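Local atomic coordinates of putative monooxygenase (Fusobacterium nucleatum subsp. nucleatum, PDB entry 3MCS), a protein that probably acts as a monooxygenase of the antibiotic biosynthesis monooxygenase family. Residues 10-15 against 53-58; 29-34 against 206-211; 98-103 against 152-157; 128-133 against 188-193; 146-151 against 165-170. All coordinates share one frame; numbering follows the deposited sequence.

Contact 1: residues 10-15 against 53-58; sequences VYDFEV and KTTSYI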
# COMPACT_ATOMS: atom_id res chain seq x y z
N VAL A 10 1.41 1.16 -6.54
CA VAL A 10 2.08 0.14 -5.75
C VAL A 10 3.04 -0.56 -6.66
O VAL A 10 2.62 -1.23 -7.60
CB VAL A 10 1.10 -0.86 -5.19
CG1 VAL A 10 1.84 -1.97 -4.49
CG2 VAL A 10 0.12 -0.19 -4.24
N TYR A 11 4.33 -0.39 -6.42
CA TYR A 11 5.39 -0.98 -7.23
C TYR A 11 5.99 -2.21 -6.54
O TYR A 11 6.26 -2.17 -5.35
CB TYR A 11 6.51 0.02 -7.43
CG TYR A 11 6.04 1.29 -8.07
CD1 TYR A 11 5.94 1.39 -9.45
CD2 TYR A 11 5.73 2.41 -7.30
CE1 TYR A 11 5.50 2.56 -10.05
CE2 TYR A 11 5.30 3.59 -7.90
CZ TYR A 11 5.18 3.65 -9.27
OH TYR A 11 4.75 4.79 -9.88
N ASP A 12 6.21 -3.29 -7.27
CA ASP A 12 6.88 -4.46 -6.68
C ASP A 12 7.92 -5.09 -7.60
O ASP A 12 7.83 -4.99 -8.82
CB ASP A 12 5.84 -5.49 -6.23
CG ASP A 12 5.31 -6.34 -7.35
OD1 ASP A 12 5.99 -7.31 -7.78
OD2 ASP A 12 4.17 -6.08 -7.75
N PHE A 13 8.93 -5.71 -7.03
CA PHE A 13 9.93 -6.40 -7.85
C PHE A 13 10.75 -7.35 -7.02
O PHE A 13 10.87 -7.18 -5.80
CB PHE A 13 10.86 -5.43 -8.58
CG PHE A 13 11.74 -4.60 -7.69
CD1 PHE A 13 12.97 -5.06 -7.29
CD2 PHE A 13 11.34 -3.34 -7.29
CE1 PHE A 13 13.78 -4.28 -6.48
CE2 PHE A 13 12.16 -2.56 -6.49
CZ PHE A 13 13.37 -3.04 -6.08
N GLU A 14 11.32 -8.34 -7.70
CA GLU A 14 12.13 -9.36 -7.05
C GLU A 14 13.55 -8.84 -6.85
O GLU A 14 14.16 -8.30 -7.78
CB GLU A 14 12.12 -10.62 -7.90
CG GLU A 14 12.88 -11.76 -7.29
CD GLU A 14 12.76 -13.00 -8.09
OE1 GLU A 14 11.83 -13.07 -8.94
OE2 GLU A 14 13.58 -13.91 -7.87
N VAL A 15 14.09 -9.02 -5.64
CA VAL A 15 15.44 -8.54 -5.32
C VAL A 15 16.48 -9.62 -5.62
O VAL A 15 16.29 -10.78 -5.29
CB VAL A 15 15.55 -8.08 -3.83
CG1 VAL A 15 16.90 -7.47 -3.54
CG2 VAL A 15 14.47 -7.07 -3.50
N LYS A 53 11.13 -15.89 -2.44
CA LYS A 53 12.09 -15.03 -3.11
C LYS A 53 11.79 -13.64 -2.62
O LYS A 53 10.64 -13.20 -2.68
CB LYS A 53 11.87 -15.11 -4.63
CG LYS A 53 11.93 -16.57 -5.23
CD LYS A 53 11.37 -16.73 -6.69
CE LYS A 53 9.82 -16.44 -6.84
NZ LYS A 53 8.88 -17.38 -6.12
N THR A 54 12.80 -12.93 -2.12
CA THR A 54 12.61 -11.59 -1.58
C THR A 54 11.98 -10.64 -2.60
O THR A 54 12.54 -10.42 -3.67
CB THR A 54 13.96 -11.01 -1.13
OG1 THR A 54 14.51 -11.84 -0.10
CG2 THR A 54 13.79 -9.56 -0.61
N THR A 55 10.81 -10.09 -2.27
CA THR A 55 10.11 -9.14 -3.14
C THR A 55 10.00 -7.75 -2.50
O THR A 55 9.60 -7.62 -1.35
CB THR A 55 8.67 -9.61 -3.45
OG1 THR A 55 8.69 -10.85 -4.16
CG2 THR A 55 7.92 -8.57 -4.28
N SER A 56 10.35 -6.72 -3.24
CA SER A 56 10.19 -5.35 -2.77
C SER A 56 8.78 -4.81 -3.05
O SER A 56 8.24 -5.02 -4.13
CB SER A 56 11.19 -4.44 -3.48
OG SER A 56 10.89 -3.07 -3.28
N TYR A 57 8.17 -4.14 -2.08
CA TYR A 57 6.91 -3.43 -2.34
C TYR A 57 7.12 -2.02 -1.91
O TYR A 57 7.71 -1.78 -0.87
CB TYR A 57 5.72 -3.96 -1.55
CG TYR A 57 5.16 -5.27 -2.01
CD1 TYR A 57 5.65 -6.47 -1.50
CD2 TYR A 57 4.10 -5.30 -2.90
CE1 TYR A 57 5.12 -7.69 -1.91
CE2 TYR A 57 3.56 -6.52 -3.32
CZ TYR A 57 4.07 -7.70 -2.82
OH TYR A 57 3.55 -8.90 -3.21
N ILE A 58 6.65 -1.08 -2.71
CA ILE A 58 6.73 0.33 -2.37
C ILE A 58 5.38 0.91 -2.75
O ILE A 58 4.98 0.85 -3.90
CB ILE A 58 7.87 1.07 -3.11
CG1 ILE A 58 9.21 0.36 -2.93
CG2 ILE A 58 8.01 2.47 -2.60
CD1 ILE A 58 10.39 1.08 -3.60
O HOH W 1 9.21 -1.68 -5.79
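Backbone bonds do most of the work between strands 7-15 and 55-62. Tyr11 and Ile58 bond each other both ways, as do Phe13 and Ser56, with Ser56 N reaching Phe13 O at 2.7 Å almost along the carbonyl axis. The last bond, Val15 N to Thr54 O (2.9 Å), is nearly straight at 178°. Between these rungs, CA-H groups of Asp12 and Thr55 point at carbonyls across the gap.

Two CH-pi contacts follow, one on each face of the sheet. Ser56 CB sits 3.7 Å from the centroid of the Phe13 ring, which chi1 of 65° swings back across the strands. On the other face Asp12 CB lies over the Tyr57 ring, 4.1 Å from its centroid.

Apolar contact is modest: Val15 CG2 meets Thr54 CG2 at 3.9 Å. Tyr23 and Thr27 of helix 20-37 cover Ser56 and Ile58. Helix 20-37 carries the chain from strand 7-15 to strand 41-49, and strand 55-62 lies between those two in the sheet: the split beta-alpha-beta arrangement of the ferredoxin-like fold.

Contact 2: residues 29-34 against 206-211; sequences DYVNKT and KIENKG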
# COMPACT_ATOMS: atom_id res chain seq x y z
N ASP A 29 17.29 5.71 1.15
CA ASP A 29 17.63 7.01 0.58
C ASP A 29 16.46 7.56 -0.24
O ASP A 29 16.12 8.73 -0.12
CB ASP A 29 18.86 6.92 -0.34
CG ASP A 29 20.14 6.54 0.39
OD1 ASP A 29 20.08 6.35 1.62
OD2 ASP A 29 21.20 6.43 -0.30
N TYR A 30 15.85 6.72 -1.06
CA TYR A 30 14.78 7.18 -1.94
C TYR A 30 13.60 7.72 -1.17
O TYR A 30 13.09 8.81 -1.46
CB TYR A 30 14.37 6.03 -2.87
CG TYR A 30 13.15 6.24 -3.73
CD1 TYR A 30 13.14 7.18 -4.73
CD2 TYR A 30 12.04 5.44 -3.59
CE1 TYR A 30 12.03 7.36 -5.53
CE2 TYR A 30 10.93 5.59 -4.40
CZ TYR A 30 10.93 6.56 -5.36
OH TYR A 30 9.84 6.73 -6.19
N VAL A 31 13.20 6.97 -0.14
CA VAL A 31 12.05 7.37 0.67
C VAL A 31 12.37 8.64 1.45
O VAL A 31 11.55 9.56 1.49
CB VAL A 31 11.58 6.22 1.61
CG1 VAL A 31 10.55 6.70 2.57
CG2 VAL A 31 11.05 5.05 0.81
N ASN A 32 13.58 8.71 2.02
CA ASN A 32 14.00 9.87 2.81
C ASN A 32 14.24 11.15 2.00
O ASN A 32 13.97 12.24 2.49
CB ASN A 32 15.27 9.57 3.62
CG ASN A 32 15.02 8.64 4.81
OD1 ASN A 32 13.89 8.50 5.29
ND2 ASN A 32 16.08 8.03 5.31
N LYS A 33 14.74 11.01 0.78
CA LYS A 33 15.04 12.19 -0.03
C LYS A 33 13.77 12.69 -0.68
O LYS A 33 13.60 13.89 -0.86
CB LYS A 33 16.15 11.93 -1.07
CG LYS A 33 16.53 13.20 -1.88
CD LYS A 33 17.63 12.95 -2.94
CE LYS A 33 18.03 14.25 -3.69
NZ LYS A 33 18.63 15.30 -2.80
N THR A 34 12.85 11.78 -1.01
CA THR A 34 11.58 12.18 -1.62
C THR A 34 10.69 12.99 -0.69
O THR A 34 10.31 14.12 -1.03
CB THR A 34 10.78 10.96 -2.11
OG1 THR A 34 11.49 10.36 -3.19
CG2 THR A 34 9.41 11.36 -2.62
N LYS A 206 11.11 1.21 5.28
CA LYS A 206 11.13 2.62 5.62
C LYS A 206 9.79 3.24 5.26
O LYS A 206 9.30 3.03 4.15
CB LYS A 206 12.28 3.37 4.91
CG LYS A 206 12.59 4.76 5.50
CD LYS A 206 13.21 4.66 6.91
CE LYS A 206 13.37 6.03 7.64
NZ LYS A 206 12.06 6.70 8.03
N ILE A 207 9.20 3.97 6.20
CA ILE A 207 7.93 4.68 6.00
C ILE A 207 8.05 6.14 6.41
O ILE A 207 8.53 6.46 7.50
CB ILE A 207 6.80 4.09 6.87
CG1 ILE A 207 6.48 2.66 6.46
CG2 ILE A 207 5.54 4.95 6.75
CD1 ILE A 207 5.46 2.05 7.32
N GLU A 208 7.58 7.02 5.53
CA GLU A 208 7.47 8.47 5.80
C GLU A 208 6.17 8.97 5.16
O GLU A 208 5.85 8.63 4.02
CB GLU A 208 8.66 9.26 5.23
CG GLU A 208 9.97 9.06 5.97
CD GLU A 208 9.96 9.62 7.37
OE1 GLU A 208 9.12 10.51 7.67
OE2 GLU A 208 10.81 9.17 8.19
N ASN A 209 5.40 9.74 5.91
CA ASN A 209 4.17 10.31 5.38
C ASN A 209 3.80 11.61 6.09
O ASN A 209 4.27 11.89 7.21
CB ASN A 209 3.01 9.30 5.43
CG ASN A 209 2.51 9.02 6.85
OD1 ASN A 209 3.25 9.11 7.84
ND2 ASN A 209 1.23 8.64 6.95
N LYS A 210 2.96 12.40 5.42
CA LYS A 210 2.48 13.65 5.97
C LYS A 210 1.52 13.39 7.12
O LYS A 210 1.54 14.10 8.14
CB LYS A 210 1.78 14.47 4.88
CG LYS A 210 1.43 15.90 5.30
CD LYS A 210 0.74 16.68 4.18
CE LYS A 210 0.27 18.07 4.65
NZ LYS A 210 -0.44 18.81 3.58
N GLY A 211 0.69 12.37 6.96
CA GLY A 211 -0.31 12.04 7.96
C GLY A 211 -1.57 12.86 7.85
O GLY A 211 -1.62 13.85 7.13
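This is helix-on-sheet packing in a ferredoxin-like alpha/beta fold: helix 20-37 lies alongside strand 194-209, which is the sheet neighbour of strand 41-49, the strand that follows the helix in the chain. The two segments run almost the same way, 13° apart, with their axes 8.4 Å from each other. Val31 is the inner residue. Its CG1, anti to the backbone N, reaches obliquely over the strand and touches Lys206 CG and Glu208 CB, both at 4.1 Å, so the aliphatic roots of two charged side chains provide the apolar surface. One residue on, Asn32 comes in from the solvent side and crosses Lys206 at about a right angle, its OD1 3.4 Å from Lys206 CE. That is a touch on the methylene and not a bond to the ammonium. Bends at chi2 and chi4 fold the lysine back along its own strand, where a salt bridge holds it: Lys206 NZ lies 2.8 Å from Glu208 OE2, on the anti lone pair of that oxygen.

Contact 3: residues 98-103 against 152-157; sequences DVQIAK and LGTDRR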
# COMPACT_ATOMS: atom_id res chain seq x y z
N ASP A 98 -7.39 3.33 -8.48
CA ASP A 98 -8.41 4.37 -8.29
C ASP A 98 -8.73 4.30 -6.82
O ASP A 98 -9.33 3.32 -6.35
CB ASP A 98 -9.67 4.13 -9.14
CG ASP A 98 -9.53 4.60 -10.60
OD1 ASP A 98 -8.70 5.50 -10.93
OD2 ASP A 98 -10.30 4.08 -11.44
N VAL A 99 -8.33 5.33 -6.07
CA VAL A 99 -8.52 5.33 -4.62
C VAL A 99 -9.99 5.48 -4.24
O VAL A 99 -10.66 6.39 -4.73
CB VAL A 99 -7.74 6.47 -3.96
CG1 VAL A 99 -7.92 6.42 -2.44
CG2 VAL A 99 -6.30 6.36 -4.33
N GLN A 100 -10.50 4.57 -3.40
CA GLN A 100 -11.90 4.65 -2.93
C GLN A 100 -11.90 5.28 -1.56
O GLN A 100 -12.71 6.18 -1.28
CB GLN A 100 -12.55 3.28 -2.87
CG GLN A 100 -12.80 2.70 -4.24
CD GLN A 100 -13.95 3.35 -5.00
OE1 GLN A 100 -14.86 3.96 -4.41
NE2 GLN A 100 -13.94 3.20 -6.32
N ILE A 101 -11.02 4.76 -0.70
CA ILE A 101 -10.80 5.29 0.63
C ILE A 101 -9.30 5.32 0.92
O ILE A 101 -8.58 4.35 0.67
CB ILE A 101 -11.45 4.46 1.71
CG1 ILE A 101 -12.94 4.31 1.45
CG2 ILE A 101 -11.20 5.13 3.05
CD1 ILE A 101 -13.64 3.55 2.53
N ALA A 102 -8.83 6.46 1.41
CA ALA A 102 -7.46 6.62 1.84
C ALA A 102 -7.49 7.47 3.12
O ALA A 102 -7.86 8.64 3.09
CB ALA A 102 -6.61 7.28 0.76
N LYS A 103 -7.12 6.84 4.24
CA LYS A 103 -7.13 7.47 5.57
C LYS A 103 -5.88 7.09 6.35
O LYS A 103 -5.52 5.91 6.39
CB LYS A 103 -8.37 7.05 6.35
CG LYS A 103 -9.70 7.55 5.75
CD LYS A 103 -10.94 6.90 6.41
CE LYS A 103 -11.28 7.43 7.80
NZ LYS A 103 -12.04 8.70 7.85
N LEU A 152 -7.59 1.88 0.35
CA LEU A 152 -8.43 0.92 -0.37
C LEU A 152 -8.77 1.47 -1.74
O LEU A 152 -9.28 2.59 -1.86
CB LEU A 152 -9.74 0.68 0.39
CG LEU A 152 -10.78 -0.23 -0.28
CD1 LEU A 152 -10.30 -1.68 -0.38
CD2 LEU A 152 -12.07 -0.17 0.47
N GLY A 153 -8.52 0.67 -2.77
CA GLY A 153 -8.85 1.09 -4.13
C GLY A 153 -8.95 -0.06 -5.11
O GLY A 153 -8.75 -1.21 -4.74
N THR A 154 -9.26 0.28 -6.36
CA THR A 154 -9.42 -0.72 -7.40
C THR A 154 -8.38 -0.49 -8.50
O THR A 154 -8.04 0.63 -8.83
CB THR A 154 -10.85 -0.69 -7.96
OG1 THR A 154 -11.17 0.61 -8.46
CG2 THR A 154 -11.85 -1.05 -6.85
N ASP A 155 -7.86 -1.57 -9.05
CA ASP A 155 -6.86 -1.46 -10.07
C ASP A 155 -7.48 -0.79 -11.31
O ASP A 155 -8.62 -1.08 -11.69
CB ASP A 155 -6.27 -2.84 -10.37
CG ASP A 155 -5.03 -2.78 -11.25
OD1 ASP A 155 -5.05 -2.05 -12.26
OD2 ASP A 155 -4.04 -3.47 -10.94
N ARG A 156 -6.73 0.10 -11.96
CA ARG A 156 -7.28 0.79 -13.14
C ARG A 156 -7.33 -0.13 -14.37
O ARG A 156 -8.04 0.16 -15.34
CB ARG A 156 -6.54 2.10 -13.40
CG ARG A 156 -6.67 3.12 -12.26
CD ARG A 156 -5.92 4.40 -12.59
NE ARG A 156 -6.67 5.22 -13.53
CZ ARG A 156 -6.12 6.04 -14.41
NH1 ARG A 156 -4.79 6.12 -14.55
NH2 ARG A 156 -6.89 6.74 -15.21
N ARG A 157 -6.57 -1.22 -14.31
CA ARG A 157 -6.56 -2.25 -15.35
C ARG A 157 -7.80 -3.13 -15.24
O ARG A 157 -8.22 -3.75 -16.21
CB ARG A 157 -5.28 -3.10 -15.23
CG ARG A 157 -5.17 -4.31 -16.17
CD ARG A 157 -3.93 -5.18 -15.87
NE ARG A 157 -3.72 -5.44 -14.44
CZ ARG A 157 -2.61 -5.12 -13.77
NH1 ARG A 157 -1.58 -4.56 -14.38
NH2 ARG A 157 -2.53 -5.39 -12.49
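Leu152 O is gripped by two backbone donors in succession, Gln100 N at 2.8 Å and Ile101 N at 3.0 Å, both in the carbonyl plane. Leu152 N answers with a nearly straight bond to Ile101 O (2.7 Å, 177°). Two residues facing one make this a classic beta bulge, and Gln100 takes it up with a helix-like psi of -48° as strand 91-104 turns a corner. On the other side of the bulge the pairing is regular: Asp98 N donates to Thr154 O at 2.8 Å, and Thr154 N returns a bond to Asp98 O from above the carbonyl plane.

Farther along, Asp98 OD1 forms a salt bridge with Arg156 NE at 3.3 Å. The side chains cross at about a right angle and the carboxylate and guanidinium planes are 51° apart, so this is an oblique charge pairing. Next door, Asp155 OD1 accepts from Arg157 N in an Asx turn that ends the strand.

Packing is thin by comparison. Ile101 CB and Leu152 CB stand 4.4 Å apart, while Gln100 CB rests on Leu152 O. Leu152 itself faces Ile134 and Val138 of helix 127-143. Main-chain bonding therefore joins strands 91-104 and 147-155, and the charged pair adds a probably weaker, directionally loose attraction at the outer end.

Contact 4: residues 128-133 against 188-193; sequences KEFAEI and TQTKDM
The backbones of helix 127-143 and the C-terminal part of helix 181-190 stay well apart, Phe130 CA and Thr190 CA being 7.3 Å from each other, and only side chains fill the gap. This is helix-to-helix packing on the outside of an alpha/beta fold of the ferredoxin-like kind, at the periphery of the molecule.

Phe130, with CG anti to the backbone N, turns its ring in beside Thr190: CD2 lies 3.9 Å from Thr190 CG2, the two side chains crossing at about a right angle. Thr190 presents its methyl here, while its OG1 is bonded to the carbonyl of Tyr186 one turn earlier. Ile133 slides past the same methyl in the opposite direction, its CG2 4.1 Å from Thr190 CG2, then meets Gln189 tip to tip with CD1 3.4 Å from NE2.

From the C-terminal end comes Met193, present here as selenomethionine and extended beyond CG. Its SE stands at the edge of the Phe130 ring, near the ring plane, and 4.1 Å from Phe130 CB. The terminal methyl goes farther and touches Ile133 and Glu129: Met193 CE is 4.0 Å from Ile133 CD1 and 3.6 Å from Glu129 CD.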
# COMPACT_ATOMS: atom_id res chain seq x y z
N LYS A 128 -20.63 -4.85 -7.42
CA LYS A 128 -21.43 -3.75 -6.88
C LYS A 128 -21.65 -3.96 -5.38
O LYS A 128 -21.20 -3.15 -4.55
CB LYS A 128 -22.81 -3.62 -7.59
CG LYS A 128 -22.74 -3.21 -9.07
N GLU A 129 -22.29 -5.07 -5.03
CA GLU A 129 -22.60 -5.38 -3.63
C GLU A 129 -21.36 -5.41 -2.73
O GLU A 129 -21.42 -4.93 -1.60
CB GLU A 129 -23.36 -6.71 -3.51
CG GLU A 129 -23.77 -7.07 -2.07
CD GLU A 129 -24.62 -8.35 -1.97
OE1 GLU A 129 -24.71 -9.11 -2.96
OE2 GLU A 129 -25.19 -8.58 -0.88
N PHE A 130 -20.27 -5.99 -3.23
CA PHE A 130 -19.03 -6.13 -2.47
C PHE A 130 -18.38 -4.79 -2.18
O PHE A 130 -17.85 -4.57 -1.09
CB PHE A 130 -18.04 -7.00 -3.25
CG PHE A 130 -16.70 -7.16 -2.60
CD1 PHE A 130 -15.71 -6.21 -2.78
CD2 PHE A 130 -16.41 -8.27 -1.82
CE1 PHE A 130 -14.45 -6.36 -2.17
CE2 PHE A 130 -15.16 -8.43 -1.23
CZ PHE A 130 -14.18 -7.47 -1.40
N ALA A 131 -18.42 -3.90 -3.17
CA ALA A 131 -17.81 -2.59 -3.04
C ALA A 131 -18.33 -1.88 -1.79
O ALA A 131 -17.57 -1.42 -0.96
CB ALA A 131 -18.06 -1.74 -4.29
N GLU A 132 -19.64 -1.84 -1.64
CA GLU A 132 -20.20 -1.17 -0.48
C GLU A 132 -19.82 -1.89 0.81
O GLU A 132 -19.62 -1.23 1.84
CB GLU A 132 -21.72 -1.01 -0.63
CG GLU A 132 -22.11 -0.11 -1.85
CD GLU A 132 -21.50 1.31 -1.77
OE1 GLU A 132 -21.89 2.07 -0.85
OE2 GLU A 132 -20.65 1.67 -2.63
N ILE A 133 -19.70 -3.21 0.75
CA ILE A 133 -19.34 -4.00 1.93
C ILE A 133 -17.92 -3.71 2.40
O ILE A 133 -17.69 -3.34 3.55
CB ILE A 133 -19.53 -5.52 1.70
CG1 ILE A 133 -21.03 -5.85 1.52
CG2 ILE A 133 -18.94 -6.28 2.86
CD1 ILE A 133 -21.36 -7.31 1.15
N THR A 188 -17.06 -14.47 6.20
CA THR A 188 -18.17 -15.41 5.95
C THR A 188 -19.12 -14.91 4.85
O THR A 188 -19.40 -15.64 3.90
CB THR A 188 -18.95 -15.69 7.25
OG1 THR A 188 -18.15 -16.48 8.14
CG2 THR A 188 -20.28 -16.41 6.94
N GLN A 189 -19.57 -13.67 4.98
CA GLN A 189 -20.49 -13.03 4.04
C GLN A 189 -20.00 -12.95 2.58
O GLN A 189 -20.79 -13.16 1.65
CB GLN A 189 -20.82 -11.62 4.54
CG GLN A 189 -21.73 -10.77 3.64
CD GLN A 189 -22.05 -9.39 4.23
OE1 GLN A 189 -21.40 -8.94 5.16
NE2 GLN A 189 -23.07 -8.72 3.68
N THR A 190 -18.73 -12.61 2.37
CA THR A 190 -18.16 -12.42 1.03
C THR A 190 -17.44 -13.65 0.46
O THR A 190 -16.94 -13.59 -0.65
CB THR A 190 -17.16 -11.23 1.00
OG1 THR A 190 -16.06 -11.47 1.90
CG2 THR A 190 -17.83 -9.93 1.40
N LYS A 191 -17.41 -14.75 1.21
CA LYS A 191 -16.69 -15.97 0.79
C LYS A 191 -16.92 -16.36 -0.67
O LYS A 191 -15.96 -16.55 -1.43
CB LYS A 191 -17.06 -17.16 1.70
N ASP A 192 -18.19 -16.46 -1.06
CA ASP A 192 -18.54 -16.92 -2.42
C ASP A 192 -18.53 -15.80 -3.45
O ASP A 192 -18.78 -16.05 -4.63
CB ASP A 192 -19.91 -17.62 -2.40
CG ASP A 192 -19.91 -18.85 -1.50
OD1 ASP A 192 -18.92 -19.63 -1.55
OD2 ASP A 192 -20.90 -19.04 -0.75
N MSE A 193 -18.25 -14.57 -3.03
CA MSE A 193 -18.18 -13.45 -3.95
C MSE A 193 -16.77 -13.30 -4.51
O MSE A 193 -16.58 -12.64 -5.52
CB MSE A 193 -18.53 -12.15 -3.26
CG MSE A 193 -19.89 -12.10 -2.61
SE MSE A 193 -20.17 -10.31 -1.97
CE MSE A 193 -21.90 -10.60 -1.13

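Contact 5: residues 146-151 against 165-170; sequences GTLLVY and FEVYKD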
# COMPACT_ATOMS: atom_id res chain seq x y z
N GLY A 146 -5.25 1.38 17.20
CA GLY A 146 -4.02 0.75 16.70
C GLY A 146 -3.87 0.81 15.18
O GLY A 146 -2.77 0.60 14.65
N THR A 147 -4.96 1.07 14.47
CA THR A 147 -4.88 1.19 13.03
C THR A 147 -4.23 2.53 12.70
O THR A 147 -4.68 3.56 13.17
CB THR A 147 -6.26 1.15 12.37
OG1 THR A 147 -6.95 -0.02 12.80
CG2 THR A 147 -6.14 1.11 10.85
N LEU A 148 -3.14 2.51 11.93
CA LEU A 148 -2.48 3.77 11.55
C LEU A 148 -2.83 4.21 10.12
O LEU A 148 -2.82 5.40 9.82
CB LEU A 148 -0.96 3.65 11.73
CG LEU A 148 -0.43 3.33 13.14
CD1 LEU A 148 1.10 3.19 13.16
CD2 LEU A 148 -0.87 4.39 14.10
N LEU A 149 -3.21 3.27 9.26
CA LEU A 149 -3.45 3.59 7.84
C LEU A 149 -4.26 2.53 7.11
O LEU A 149 -4.09 1.36 7.35
CB LEU A 149 -2.08 3.76 7.13
CG LEU A 149 -1.92 4.04 5.65
CD1 LEU A 149 -0.51 4.54 5.35
CD2 LEU A 149 -2.22 2.82 4.82
N VAL A 150 -5.16 2.97 6.23
CA VAL A 150 -5.90 2.07 5.37
C VAL A 150 -6.04 2.74 4.00
O VAL A 150 -6.64 3.82 3.92
CB VAL A 150 -7.31 1.66 5.92
CG1 VAL A 150 -7.17 0.90 7.21
CG2 VAL A 150 -8.22 2.88 6.12
N TYR A 151 -5.44 2.17 2.96
CA TYR A 151 -5.66 2.66 1.61
C TYR A 151 -6.40 1.56 0.85
O TYR A 151 -5.89 0.45 0.72
CB TYR A 151 -4.37 3.02 0.86
CG TYR A 151 -3.49 4.11 1.45
CD1 TYR A 151 -3.99 5.08 2.34
CD2 TYR A 151 -2.17 4.23 1.03
CE1 TYR A 151 -3.16 6.08 2.85
CE2 TYR A 151 -1.35 5.23 1.53
CZ TYR A 151 -1.84 6.16 2.43
OH TYR A 151 -1.01 7.16 2.91
N PHE A 165 -3.98 -1.71 1.34
CA PHE A 165 -2.74 -1.53 2.09
C PHE A 165 -3.11 -0.99 3.43
O PHE A 165 -3.87 -0.04 3.52
CB PHE A 165 -1.81 -0.55 1.41
CG PHE A 165 -0.49 -0.37 2.12
CD1 PHE A 165 0.40 -1.44 2.24
CD2 PHE A 165 -0.11 0.86 2.63
CE1 PHE A 165 1.62 -1.29 2.87
CE2 PHE A 165 1.12 1.03 3.27
CZ PHE A 165 1.99 -0.06 3.40
N GLU A 166 -2.58 -1.59 4.49
CA GLU A 166 -2.91 -1.16 5.84
C GLU A 166 -1.73 -1.30 6.79
O GLU A 166 -1.00 -2.27 6.73
CB GLU A 166 -4.15 -1.94 6.34
CG GLU A 166 -4.10 -3.44 6.10
CD GLU A 166 -5.41 -4.15 6.47
OE1 GLU A 166 -6.33 -3.52 7.07
OE2 GLU A 166 -5.51 -5.36 6.14
N VAL A 167 -1.55 -0.29 7.64
CA VAL A 167 -0.47 -0.27 8.61
C VAL A 167 -1.08 -0.20 10.01
O VAL A 167 -2.04 0.51 10.21
CB VAL A 167 0.45 0.91 8.34
CG1 VAL A 167 1.56 0.94 9.35
CG2 VAL A 167 1.02 0.82 6.90
N TYR A 168 -0.52 -0.98 10.95
CA TYR A 168 -0.96 -1.06 12.35
C TYR A 168 0.18 -0.72 13.31
O TYR A 168 1.36 -0.84 12.96
CB TYR A 168 -1.50 -2.46 12.64
CG TYR A 168 -2.73 -2.83 11.84
CD1 TYR A 168 -2.63 -3.30 10.55
CD2 TYR A 168 -4.01 -2.68 12.38
CE1 TYR A 168 -3.74 -3.60 9.80
CE2 TYR A 168 -5.15 -2.99 11.63
CZ TYR A 168 -5.00 -3.45 10.33
OH TYR A 168 -6.11 -3.78 9.57
N LYS A 169 -0.16 -0.28 14.52
CA LYS A 169 0.89 0.14 15.48
C LYS A 169 1.74 -1.06 15.93
O LYS A 169 2.96 -0.93 16.18
CB LYS A 169 0.32 0.92 16.70
CG LYS A 169 -0.24 0.07 17.84
CD LYS A 169 -0.85 0.90 18.98
CE LYS A 169 -1.45 -0.05 20.04
NZ LYS A 169 -2.32 0.60 21.04
N ASP A 170 1.08 -2.22 16.01
CA ASP A 170 1.72 -3.46 16.41
C ASP A 170 0.93 -4.67 15.93
O ASP A 170 -0.24 -4.58 15.55
CB ASP A 170 1.96 -3.51 17.93
CG ASP A 170 0.69 -3.35 18.74
OD1 ASP A 170 -0.40 -3.67 18.22
OD2 ASP A 170 0.79 -2.93 19.91
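Six backbone bonds tie 146-151 to 165-170, and the most heavily used acceptor is Val167 O. It takes Leu148 N at 2.9 Å from above its carbonyl plane and Leu149 N at 3.1 Å on a lone pair; two residues facing one make a classic beta bulge, with psi of Leu148 at -25°. Val167 N is satisfied by Leu149 O. Beyond the bulge, Tyr151 N runs to Phe165 O at 2.8 Å, nearly along the carbonyl axis, and Phe165 N returns to Tyr151 O. At the opposite end Gly146 O takes Lys169 N.

Side-chain polar groups have partners too. Tyr168 OH donates to Glu166 OE1 at 2.5 Å, coming in from above the carboxylate plane. Thr147 OG1 bonds the carbonyl of Thr141, Tyr151 OH meets Asp104, and Asp170 caps the helix that follows.

On the Leu149 face the packing is apolar. Leu149 CD2 sits 3.7 Å above the centre of the Tyr151 ring and also touches Phe165 CD2 at 3.6 Å, oblique to that ring. Val150 and Thr147 face the other way, onto helix 127-143. An acetate, probably from the crystallisation liquor, lies about 5 Å from the Glu166 side chain. The whole is a bulged beta hairpin, formed by strands 147-155 and 161-168 of the dimeric alpha/beta-barrel type of fold.

Contacts 3 and 5 are the buried ones and share strand 147-155, which each joins through a classic bulge; they touch directly where Val150 N meets Lys103 O at 3.0 Å. Contact 1 is a regular strand pair of the same curled sheet, on the opposite side of the chain's centre from both, and more open to solvent. In these three the main chain supplies the bonding. Contacts 2 and 4 differ: each involves a helix, rests on side chains alone across its segments, and lies farther out, their centres about 34 Å apart. Contact 2 still reaches the sheet through strand 194-209, whereas contact 4 joins only the outer layer.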